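Local structure of FixK2 protein (Bradyrhizobium japonicum, 4I2O) at residues Y60-T66 and T110-K116; G67-K73 and L102-I108; R80-F85 and R185-Y190. The protein probably regulates transcription in nitrogen fixation as a DNA-binding factor of the CRP/FNR superfamily. The protein carries 1 engineered substitution. One frame throughout, in Å; residues are numbered along the deposited sequence.

Contact 1: Y60-T66 and T110-K116; sequences YVYQVVT and TSVRLVK
Q63 and R113 pair through their backbones, R113 O taking Q63 N at 2.8 Å and Q63 O taking R113 N. V61 and V115 form a second hydrogen-bonded antiparallel pair. At the other end a classic beta bulge sets V65 and T66 together against S111, whose O accepts V65 N at 2.8 Å and T66 N at 3.2 Å, from the same face of its carbonyl plane.

Most apolar contact gathers round L114. Its CG sits between backbone N and carbonyl carbon (chi1 50°), and its methyls part: CD2 lies 3.7 Å from Y62 CE1, CD1 3.7 Å from Y60 CD1. The K116 side chain lies beside Y60. On the face of Q63, V61 packs against V115. V65 crosses R113 at about a right angle, CG2 3.4 Å from R113 CG.

The hydroxyls T66 OG1 and S111 OG share a hydrogen bond of 2.6 Å. Q63 OE1 lies 2.9 Å from R113 NH2, while Q63 NE2 bonds G89 O.

Between strands 41-45 and 91-92, this pair is the middle of a four-stranded antiparallel sheet of the cyclic nucleotide-binding domain. Its chemistry implies a two-sided sheet: Y62, against F92 and Y52, on one face, mixed polar and aliphatic groups on the other.

Contact 2: G67-K73 and L102-I108; sequences GAVRSYK and LAAEAII
R70 and E105, which face each other as a hydrogen-bonded antiparallel pair, carry the contact together with Y72. Their backbones exchange two bonds, R70 N to E105 O at 2.9 Å and E105 N to R70 O. R70 CG sits between the backbone N and the carbonyl carbon (chi1 56°), and from there the chain runs extended, bringing the guanidinium across to the glutamate. Both NE and NH2 donate to E105 OE1, each at 3.0 Å. That oxygen lies in the guanidinium plane, but the carboxylate is turned 82° against it; NE arrives nearly in line with the C-O bond and NH2 from above the carboxylate plane. I107 CG1 packs 3.7 Å from R70 NH1, which also reaches I107 O through a water. A leucine in place of R70 would probably leave the E105 carboxylate without its positive mate and D186 and D48, which bind the same guanidinium, short of a partner.

Y72 lays one ring face over A103, whose CB makes a CH-pi contact 3.9 Å from the ring centroid. The far end of the ring meets E105, with Y72 OH 3.2 Å from OE2. Y72 and A103 also exchange two backbone bonds. Further along, A68 O takes I107 N at 2.8 Å, and I108 CD1 lies against G67 CA.

The strand pair is the middle of a four-stranded antiparallel sheet of the cyclic nucleotide-binding fold. Strand 50-52 flanks 103-106, strand 80-86 flanks 69-74, and E146 of the second subunit packs on K73 and L102. Through D186 of helix 184-191, R70 also ties this sheet to the helix-turn-helix domain.

Contact 3: R80-F85 and R185-Y190; sequences RQIGAF and RDIGDY
R80 meets two aspartates of the helix, D186 and D189, one turn apart. Its CG stands anti to the backbone N and the chain bends only at chi3, which swings the guanidinium over the helix. NE and NH2 grip D189 OD2 side-on, at 2.8 and 2.9 Å, while NH2 also donates to D186 OD1 at 2.8 Å. The D189 carboxylate is turned 85° against the guanidinium and is met on its anti side, as is D186. Waters add a bridge from R80 NH1 to D186 OD1 and another from R80 N to D189 OD1. I82 CD1 covers a guanidinium face over its centre, so an apolar methyl backs the salt-bridge network.

I82 N donates to D189 O at 2.9 Å from above the carbonyl plane. A bend at chi2 turns the Q81 amide back, giving NE2 a bond to I82 O and a weak one to Y190 O.

CG anti to the backbone N sets the Y190 ring against F85, whose edge it takes on one face. In this edge-to-face pair the centroids are 4.7 Å apart and the planes at 53°; F85 CE2 comes within 3.4 Å of Y190 CG. Y190 OH bonds E167 of helix 157-172 and accepts from a water that in turn accepts from F85 N.

Strand and helix cross at 81°, joining the sheet of the cyclic nucleotide-binding domain to the Crp-like helix-turn-helix domain. F164 of helix 157-172 packs on F85 and Y190, H148 of helix 128-154 stacks on Y190, and R154 of the second subunit forms a salt bridge with D189.

Overall arrangement
Contacts 1 and 2 lie within the cyclic nucleotide-binding domain, one in each of its two four-stranded antiparallel sheets, with centres 12 Å apart. Along the chain both segments of contact 2 fall between those of contact 1, and T110 links them at the turn, its hydroxyl bonding A68 N. Contact 3 has its centre 9 Å from contact 2 and shares its sheet, strands 69-74 and 80-86 being neighbours. Its other half is helix 184-191, 100 residues on, in the Crp-like helix-turn-helix domain. Contacts 1 and 3 do not touch, at about 21 Å between centres. The series runs from the cyclic nucleotide-binding domain to a domain interface whose nearest atom lies about 4 Å from the bound DNA.

Contact 1: Y60-T66 and T110-K116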
loop_
_atom_site.group_PDB
_atom_site.type_symbol
_atom_site.label_atom_id
_atom_site.label_comp_id
_atom_site.label_asym_id
_atom_site.label_seq_id
_atom_site.Cartn_x
_atom_site.Cartn_y
_atom_site.Cartn_z
ATOM N N TYR A 60 2.221 20.123 8.885
ATOM C CA TYR A 60 0.797 20.406 8.750
ATOM C C TYR A 60 0.023 19.214 8.249
ATOM O O TYR A 60 0.599 18.312 7.636
ATOM C CB TYR A 60 0.565 21.602 7.808
ATOM C CG TYR A 60 1.201 22.810 8.368
ATOM C CD1 TYR A 60 0.531 23.601 9.299
ATOM C CD2 TYR A 60 2.494 23.159 8.003
ATOM C CE1 TYR A 60 1.137 24.689 9.840
ATOM C CE2 TYR A 60 3.104 24.261 8.544
ATOM C CZ TYR A 60 2.419 25.017 9.454
ATOM O OH TYR A 60 3.028 26.111 10.009
ATOM N N VAL A 61 -1.276 19.187 8.563
ATOM C CA VAL A 61 -2.215 18.206 8.016
ATOM C C VAL A 61 -3.266 19.028 7.301
ATOM O O VAL A 61 -3.573 20.131 7.737
ATOM C CB VAL A 61 -2.855 17.360 9.120
ATOM C CG1 VAL A 61 -3.757 16.278 8.530
ATOM C CG2 VAL A 61 -1.739 16.681 9.963
ATOM N N TYR A 62 -3.821 18.478 6.229
ATOM C CA TYR A 62 -4.593 19.263 5.240
ATOM C C TYR A 62 -5.927 18.601 4.890
ATOM O O TYR A 62 -6.044 17.369 4.925
ATOM C CB TYR A 62 -3.808 19.309 3.919
ATOM C CG TYR A 62 -2.376 19.821 4.020
ATOM C CD1 TYR A 62 -2.066 21.136 3.687
ATOM C CD2 TYR A 62 -1.348 18.997 4.448
ATOM C CE1 TYR A 62 -0.723 21.630 3.804
ATOM C CE2 TYR A 62 -0.028 19.462 4.550
ATOM C CZ TYR A 62 0.274 20.773 4.225
ATOM O OH TYR A 62 1.600 21.194 4.325
ATOM N N GLN A 63 -6.921 19.399 4.503
ATOM C CA GLN A 63 -8.165 18.824 4.022
ATOM C C GLN A 63 -8.528 19.568 2.751
ATOM O O GLN A 63 -8.530 20.795 2.735
ATOM C CB GLN A 63 -9.270 18.944 5.078
ATOM C CG GLN A 63 -10.602 18.400 4.588
ATOM C CD GLN A 63 -11.706 18.611 5.580
ATOM O OE1 GLN A 63 -11.785 19.675 6.225
ATOM N NE2 GLN A 63 -12.576 17.603 5.729
ATOM N N VAL A 64 -8.763 18.848 1.652
ATOM C CA VAL A 64 -9.220 19.554 0.419
ATOM C C VAL A 64 -10.596 20.184 0.635
ATOM O O VAL A 64 -11.528 19.525 1.122
ATOM C CB VAL A 64 -9.248 18.554 -0.768
ATOM C CG1 VAL A 64 -9.592 19.231 -2.059
ATOM C CG2 VAL A 64 -7.898 17.803 -0.923
ATOM N N VAL A 65 -10.735 21.468 0.307
ATOM C CA VAL A 65 -12.056 22.116 0.307
ATOM C C VAL A 65 -12.554 22.138 -1.135
ATOM O O VAL A 65 -13.615 21.578 -1.455
ATOM C CB VAL A 65 -11.994 23.527 0.869
ATOM C CG1 VAL A 65 -13.392 24.190 0.826
ATOM C CG2 VAL A 65 -11.480 23.505 2.284
ATOM N N THR A 66 -11.791 22.750 -2.028
ATOM C CA THR A 66 -12.118 22.589 -3.461
ATOM C C THR A 66 -10.897 22.177 -4.217
ATOM O O THR A 66 -9.787 22.428 -3.756
ATOM C CB THR A 66 -12.617 23.893 -4.093
ATOM O OG1 THR A 66 -11.583 24.901 -4.007
ATOM C CG2 THR A 66 -13.880 24.438 -3.346
ATOM N N THR A 110 -6.512 24.632 -6.113
ATOM C CA THR A 110 -7.094 23.879 -4.984
ATOM C C THR A 110 -7.088 24.749 -3.743
ATOM O O THR A 110 -6.103 25.467 -3.494
ATOM C CB THR A 110 -6.239 22.639 -4.738
ATOM O OG1 THR A 110 -6.475 21.737 -5.845
ATOM C CG2 THR A 110 -6.642 21.888 -3.440
ATOM N N SER A 111 -8.186 24.703 -2.976
ATOM C CA SER A 111 -8.192 25.349 -1.657
ATOM C C SER A 111 -8.234 24.261 -0.581
ATOM O O SER A 111 -8.893 23.241 -0.736
ATOM C CB SER A 111 -9.378 26.314 -1.510
ATOM O OG SER A 111 -10.615 25.656 -1.762
ATOM N N VAL A 112 -7.454 24.457 0.475
ATOM C CA VAL A 112 -7.419 23.474 1.536
ATOM C C VAL A 112 -7.680 24.192 2.867
ATOM O O VAL A 112 -7.590 25.436 2.984
ATOM C CB VAL A 112 -6.053 22.778 1.612
ATOM C CG1 VAL A 112 -5.782 21.975 0.289
ATOM C CG2 VAL A 112 -4.957 23.816 1.920
ATOM N N ARG A 113 -8.004 23.407 3.878
ATOM C CA ARG A 113 -7.909 23.904 5.270
ATOM C C ARG A 113 -6.709 23.152 5.863
ATOM O O ARG A 113 -6.428 22.003 5.470
ATOM C CB ARG A 113 -9.173 23.562 6.053
ATOM C CG ARG A 113 -10.443 24.197 5.483
ATOM C CD ARG A 113 -11.697 24.001 6.335
ATOM N NE ARG A 113 -11.753 22.723 7.045
ATOM C CZ ARG A 113 -12.731 22.391 7.892
ATOM N NH1 ARG A 113 -13.734 23.239 8.118
ATOM N NH2 ARG A 113 -12.719 21.213 8.518
ATOM N N LEU A 114 -5.966 23.761 6.788
ATOM C CA LEU A 114 -4.874 22.992 7.405
ATOM C C LEU A 114 -4.741 23.302 8.881
ATOM O O LEU A 114 -5.177 24.342 9.321
ATOM C CB LEU A 114 -3.535 23.196 6.688
ATOM C CG LEU A 114 -3.102 24.646 6.435
ATOM C CD1 LEU A 114 -2.376 25.215 7.605
ATOM C CD2 LEU A 114 -2.222 24.693 5.207
ATOM N N VAL A 115 -4.134 22.380 9.627
ATOM C CA VAL A 115 -3.943 22.543 11.060
ATOM C C VAL A 115 -2.527 22.116 11.355
ATOM O O VAL A 115 -1.972 21.315 10.622
ATOM C CB VAL A 115 -4.908 21.651 11.869
ATOM C CG1 VAL A 115 -6.355 22.149 11.719
ATOM C CG2 VAL A 115 -4.815 20.257 11.418
ATOM N N LYS A 116 -1.929 22.647 12.414
ATOM C CA LYS A 116 -0.601 22.167 12.756
ATOM C C LYS A 116 -0.694 20.737 13.275
ATOM O O LYS A 116 -1.578 20.405 14.067
ATOM C CB LYS A 116 0.094 23.022 13.805
ATOM C CG LYS A 116 0.280 24.451 13.397
ATOM C CD LYS A 116 1.269 25.172 14.313
ATOM C CE LYS A 116 1.290 26.662 13.975
ATOM N NZ LYS A 116 -0.058 27.284 14.160
#

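Contact 2: G67-K73 and L102-I108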
loop_
_atom_site.group_PDB
_atom_site.type_symbol
_atom_site.label_atom_id
_atom_site.label_comp_id
_atom_site.label_asym_id
_atom_site.label_seq_id
_atom_site.Cartn_x
_atom_site.Cartn_y
_atom_site.Cartn_z
ATOM N N GLY A 67 -11.102 21.561 -5.380
ATOM C CA GLY A 67 -10.006 21.103 -6.224
ATOM C C GLY A 67 -9.601 19.643 -6.015
ATOM O O GLY A 67 -10.447 18.794 -5.818
ATOM N N ALA A 68 -8.316 19.347 -6.154
ATOM C CA ALA A 68 -7.863 17.939 -6.139
ATOM C C ALA A 68 -6.357 17.914 -6.002
ATOM O O ALA A 68 -5.661 18.777 -6.560
ATOM C CB ALA A 68 -8.297 17.217 -7.458
ATOM N N VAL A 69 -5.868 16.873 -5.335
ATOM C CA VAL A 69 -4.434 16.764 -5.015
ATOM C C VAL A 69 -3.967 15.351 -5.387
ATOM O O VAL A 69 -4.694 14.390 -5.205
ATOM C CB VAL A 69 -4.241 17.035 -3.494
ATOM C CG1 VAL A 69 -2.748 16.806 -3.060
ATOM C CG2 VAL A 69 -4.640 18.517 -3.171
ATOM N N ARG A 70 -2.745 15.221 -5.875
ATOM C CA ARG A 70 -2.157 13.865 -6.028
ATOM C C ARG A 70 -0.982 13.653 -5.087
ATOM O O ARG A 70 -0.175 14.559 -4.912
ATOM C CB ARG A 70 -1.716 13.663 -7.492
ATOM C CG ARG A 70 -0.739 14.753 -7.993
ATOM C CD ARG A 70 -0.260 14.530 -9.514
ATOM N NE ARG A 70 0.501 15.701 -9.917
ATOM C CZ ARG A 70 0.043 16.677 -10.716
ATOM N NH1 ARG A 70 -1.118 16.592 -11.361
ATOM N NH2 ARG A 70 0.799 17.738 -10.937
ATOM N N SER A 71 -0.882 12.460 -4.491
ATOM C CA SER A 71 0.240 12.085 -3.629
ATOM C C SER A 71 0.998 11.026 -4.406
ATOM O O SER A 71 0.362 10.111 -4.930
ATOM C CB SER A 71 -0.238 11.437 -2.285
ATOM O OG SER A 71 -0.763 12.438 -1.402
ATOM N N TYR A 72 2.329 11.156 -4.480
ATOM C CA TYR A 72 3.122 10.259 -5.325
ATOM C C TYR A 72 4.551 10.078 -4.858
ATOM O O TYR A 72 5.083 10.828 -3.991
ATOM C CB TYR A 72 3.124 10.811 -6.754
ATOM C CG TYR A 72 3.769 12.131 -6.813
ATOM C CD1 TYR A 72 5.141 12.249 -7.026
ATOM C CD2 TYR A 72 3.018 13.294 -6.562
ATOM C CE1 TYR A 72 5.757 13.498 -7.033
ATOM C CE2 TYR A 72 3.610 14.513 -6.556
ATOM C CZ TYR A 72 4.965 14.619 -6.784
ATOM O OH TYR A 72 5.525 15.863 -6.774
ATOM N N LYS A 73 5.189 9.033 -5.393
ATOM C CA LYS A 73 6.600 8.816 -5.140
ATOM C C LYS A 73 7.264 8.792 -6.490
ATOM O O LYS A 73 6.662 8.316 -7.444
ATOM C CB LYS A 73 6.824 7.437 -4.470
ATOM C CG LYS A 73 6.234 7.358 -3.039
ATOM C CD LYS A 73 6.517 6.023 -2.340
ATOM C CE LYS A 73 7.849 6.056 -1.630
ATOM N NZ LYS A 73 7.860 6.936 -0.415
ATOM N N LEU A 102 5.239 10.723 0.999
ATOM C CA LEU A 102 4.896 10.943 -0.385
ATOM C C LEU A 102 4.926 12.461 -0.587
ATOM O O LEU A 102 4.707 13.211 0.361
ATOM C CB LEU A 102 3.477 10.433 -0.729
ATOM C CG LEU A 102 3.413 8.911 -1.032
ATOM C CD1 LEU A 102 3.437 8.147 0.249
ATOM C CD2 LEU A 102 2.216 8.478 -1.824
ATOM N N ALA A 103 5.192 12.890 -1.798
ATOM C CA ALA A 103 5.045 14.307 -2.168
ATOM C C ALA A 103 3.571 14.529 -2.485
ATOM O O ALA A 103 2.849 13.569 -2.747
ATOM C CB ALA A 103 5.906 14.605 -3.384
ATOM N N ALA A 104 3.111 15.800 -2.493
ATOM C CA ALA A 104 1.701 16.072 -2.798
ATOM C C ALA A 104 1.721 17.309 -3.627
ATOM O O ALA A 104 2.473 18.253 -3.310
ATOM C CB ALA A 104 0.866 16.360 -1.486
ATOM N N GLU A 105 0.905 17.312 -4.677
ATOM C CA GLU A 105 0.832 18.450 -5.606
ATOM C C GLU A 105 -0.600 18.708 -5.943
ATOM O O GLU A 105 -1.385 17.791 -6.097
ATOM C CB GLU A 105 1.535 18.121 -6.949
ATOM C CG GLU A 105 3.011 18.393 -7.016
ATOM C CD GLU A 105 3.649 17.915 -8.325
ATOM O OE1 GLU A 105 3.046 17.046 -9.012
ATOM O OE2 GLU A 105 4.786 18.371 -8.630
ATOM N N ALA A 106 -0.945 19.985 -6.134
ATOM C CA ALA A 106 -2.282 20.313 -6.626
ATOM C C ALA A 106 -2.422 19.867 -8.077
ATOM O O ALA A 106 -1.571 20.165 -8.893
ATOM C CB ALA A 106 -2.549 21.825 -6.523
ATOM N N ILE A 107 -3.520 19.171 -8.393
ATOM C CA ILE A 107 -3.802 18.730 -9.773
ATOM C C ILE A 107 -4.415 19.876 -10.571
ATOM O O ILE A 107 -4.157 20.023 -11.784
ATOM C CB ILE A 107 -4.745 17.541 -9.782
ATOM C CG1 ILE A 107 -4.056 16.359 -9.090
ATOM C CG2 ILE A 107 -5.080 17.100 -11.209
ATOM C CD1 ILE A 107 -5.071 15.234 -8.764
ATOM N N ILE A 108 -5.209 20.689 -9.867
ATOM C CA ILE A 108 -5.881 21.894 -10.442
ATOM C C ILE A 108 -5.842 22.913 -9.325
ATOM O O ILE A 108 -5.501 22.569 -8.209
ATOM C CB ILE A 108 -7.361 21.607 -10.826
ATOM C CG1 ILE A 108 -8.095 20.850 -9.704
ATOM C CG2 ILE A 108 -7.437 20.780 -12.143
ATOM C CD1 ILE A 108 -9.612 20.701 -9.937
HETATM O O HOH W 1 -2.054 18.923 -13.056
#

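Contact 3: R80-F85 and R185-Y190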
loop_
_atom_site.group_PDB
_atom_site.type_symbol
_atom_site.label_atom_id
_atom_site.label_comp_id
_atom_site.label_asym_id
_atom_site.label_seq_id
_atom_site.Cartn_x
_atom_site.Cartn_y
_atom_site.Cartn_z
ATOM N N ARG A 80 6.909 7.534 -12.020
ATOM C CA ARG A 80 6.124 8.101 -10.920
ATOM C C ARG A 80 4.955 7.172 -10.588
ATOM O O ARG A 80 4.290 6.709 -11.512
ATOM C CB ARG A 80 5.516 9.458 -11.377
ATOM C CG ARG A 80 4.610 10.007 -10.289
ATOM C CD ARG A 80 4.113 11.412 -10.769
ATOM N NE ARG A 80 3.150 11.217 -11.840
ATOM C CZ ARG A 80 2.332 12.177 -12.298
ATOM N NH1 ARG A 80 2.251 13.343 -11.649
ATOM N NH2 ARG A 80 1.533 11.918 -13.332
ATOM N N GLN A 81 4.762 6.826 -9.310
ATOM C CA GLN A 81 3.611 6.072 -8.860
ATOM C C GLN A 81 2.786 7.063 -8.061
ATOM O O GLN A 81 3.270 7.617 -7.035
ATOM C CB GLN A 81 4.027 4.859 -7.969
ATOM C CG GLN A 81 2.784 4.184 -7.391
ATOM C CD GLN A 81 1.927 3.539 -8.439
ATOM O OE1 GLN A 81 2.448 2.862 -9.364
ATOM N NE2 GLN A 81 0.587 3.665 -8.281
ATOM N N ILE A 82 1.561 7.337 -8.534
ATOM C CA ILE A 82 0.604 8.069 -7.678
ATOM C C ILE A 82 -0.077 7.085 -6.682
ATOM O O ILE A 82 -0.739 6.071 -7.080
ATOM C CB ILE A 82 -0.425 8.782 -8.594
ATOM C CG1 ILE A 82 0.274 9.963 -9.259
ATOM C CG2 ILE A 82 -1.569 9.335 -7.695
ATOM C CD1 ILE A 82 -0.597 10.660 -10.366
ATOM N N GLY A 83 0.038 7.372 -5.376
ATOM C CA GLY A 83 -0.497 6.518 -4.350
ATOM C C GLY A 83 -1.928 6.841 -4.035
ATOM O O GLY A 83 -2.692 5.952 -3.614
ATOM N N ALA A 84 -2.347 8.096 -4.301
ATOM C CA ALA A 84 -3.700 8.444 -3.973
ATOM C C ALA A 84 -4.060 9.771 -4.620
ATOM O O ALA A 84 -3.190 10.632 -4.816
ATOM C CB ALA A 84 -3.884 8.584 -2.410
ATOM N N PHE A 85 -5.342 9.917 -4.879
ATOM C CA PHE A 85 -5.918 11.240 -5.294
ATOM C C PHE A 85 -6.734 11.718 -4.121
ATOM O O PHE A 85 -7.465 10.923 -3.522
ATOM C CB PHE A 85 -6.827 11.044 -6.456
ATOM C CG PHE A 85 -6.100 10.721 -7.751
ATOM C CD1 PHE A 85 -5.228 11.680 -8.321
ATOM C CD2 PHE A 85 -6.277 9.498 -8.386
ATOM C CE1 PHE A 85 -4.544 11.409 -9.499
ATOM C CE2 PHE A 85 -5.624 9.245 -9.639
ATOM C CZ PHE A 85 -4.736 10.218 -10.181
ATOM N N ARG A 185 -2.203 10.928 -18.050
ATOM C CA ARG A 185 -0.921 10.522 -17.496
ATOM C C ARG A 185 -1.032 10.344 -15.966
ATOM O O ARG A 185 -0.413 9.401 -15.389
ATOM C CB ARG A 185 0.113 11.615 -17.801
ATOM C CG ARG A 185 1.516 11.281 -17.210
ATOM C CD ARG A 185 2.538 12.380 -17.598
ATOM N NE ARG A 185 2.923 12.186 -19.006
ATOM C CZ ARG A 185 3.696 11.157 -19.386
ATOM N NH1 ARG A 185 4.187 10.275 -18.484
ATOM N NH2 ARG A 185 3.991 10.988 -20.654
ATOM N N ASP A 186 -1.775 11.218 -15.300
ATOM C CA ASP A 186 -1.948 10.970 -13.854
ATOM C C ASP A 186 -2.719 9.675 -13.656
ATOM O O ASP A 186 -2.426 8.889 -12.724
ATOM C CB ASP A 186 -2.775 12.100 -13.199
ATOM C CG ASP A 186 -1.974 13.340 -12.897
ATOM O OD1 ASP A 186 -0.813 13.468 -13.292
ATOM O OD2 ASP A 186 -2.571 14.245 -12.265
ATOM N N ILE A 187 -3.760 9.427 -14.467
ATOM C CA ILE A 187 -4.490 8.155 -14.274
ATOM C C ILE A 187 -3.542 6.969 -14.483
ATOM O O ILE A 187 -3.585 6.014 -13.716
ATOM C CB ILE A 187 -5.713 8.017 -15.185
ATOM C CG1 ILE A 187 -6.700 9.200 -14.872
ATOM C CG2 ILE A 187 -6.432 6.688 -14.993
ATOM C CD1 ILE A 187 -7.830 9.299 -15.946
ATOM N N GLY A 188 -2.776 6.963 -15.575
ATOM C CA GLY A 188 -1.833 5.843 -15.789
ATOM C C GLY A 188 -0.868 5.739 -14.606
ATOM O O GLY A 188 -0.618 4.621 -14.181
ATOM N N ASP A 189 -0.311 6.851 -14.085
ATOM C CA ASP A 189 0.621 6.748 -12.929
ATOM C C ASP A 189 -0.024 6.329 -11.629
ATOM O O ASP A 189 0.667 5.767 -10.770
ATOM C CB ASP A 189 1.487 8.045 -12.710
ATOM C CG ASP A 189 2.439 8.283 -13.842
ATOM O OD1 ASP A 189 2.798 7.293 -14.531
ATOM O OD2 ASP A 189 2.943 9.432 -13.986
ATOM N N TYR A 190 -1.354 6.449 -11.529
ATOM C CA TYR A 190 -2.070 5.856 -10.381
ATOM C C TYR A 190 -2.247 4.370 -10.570
ATOM O O TYR A 190 -2.158 3.587 -9.610
ATOM C CB TYR A 190 -3.474 6.515 -10.323
ATOM C CG TYR A 190 -4.405 6.111 -9.160
ATOM C CD1 TYR A 190 -3.995 6.189 -7.807
ATOM C CD2 TYR A 190 -5.696 5.691 -9.424
ATOM C CE1 TYR A 190 -4.891 5.903 -6.764
ATOM C CE2 TYR A 190 -6.597 5.404 -8.370
ATOM C CZ TYR A 190 -6.188 5.528 -7.063
ATOM O OH TYR A 190 -7.055 5.290 -6.011
HETATM O O HOH W 2 5.712 7.169 -14.647
HETATM O O HOH W 3 1.222 15.489 -13.474
HETATM O O HOH W 4 -7.100 7.742 -4.298
#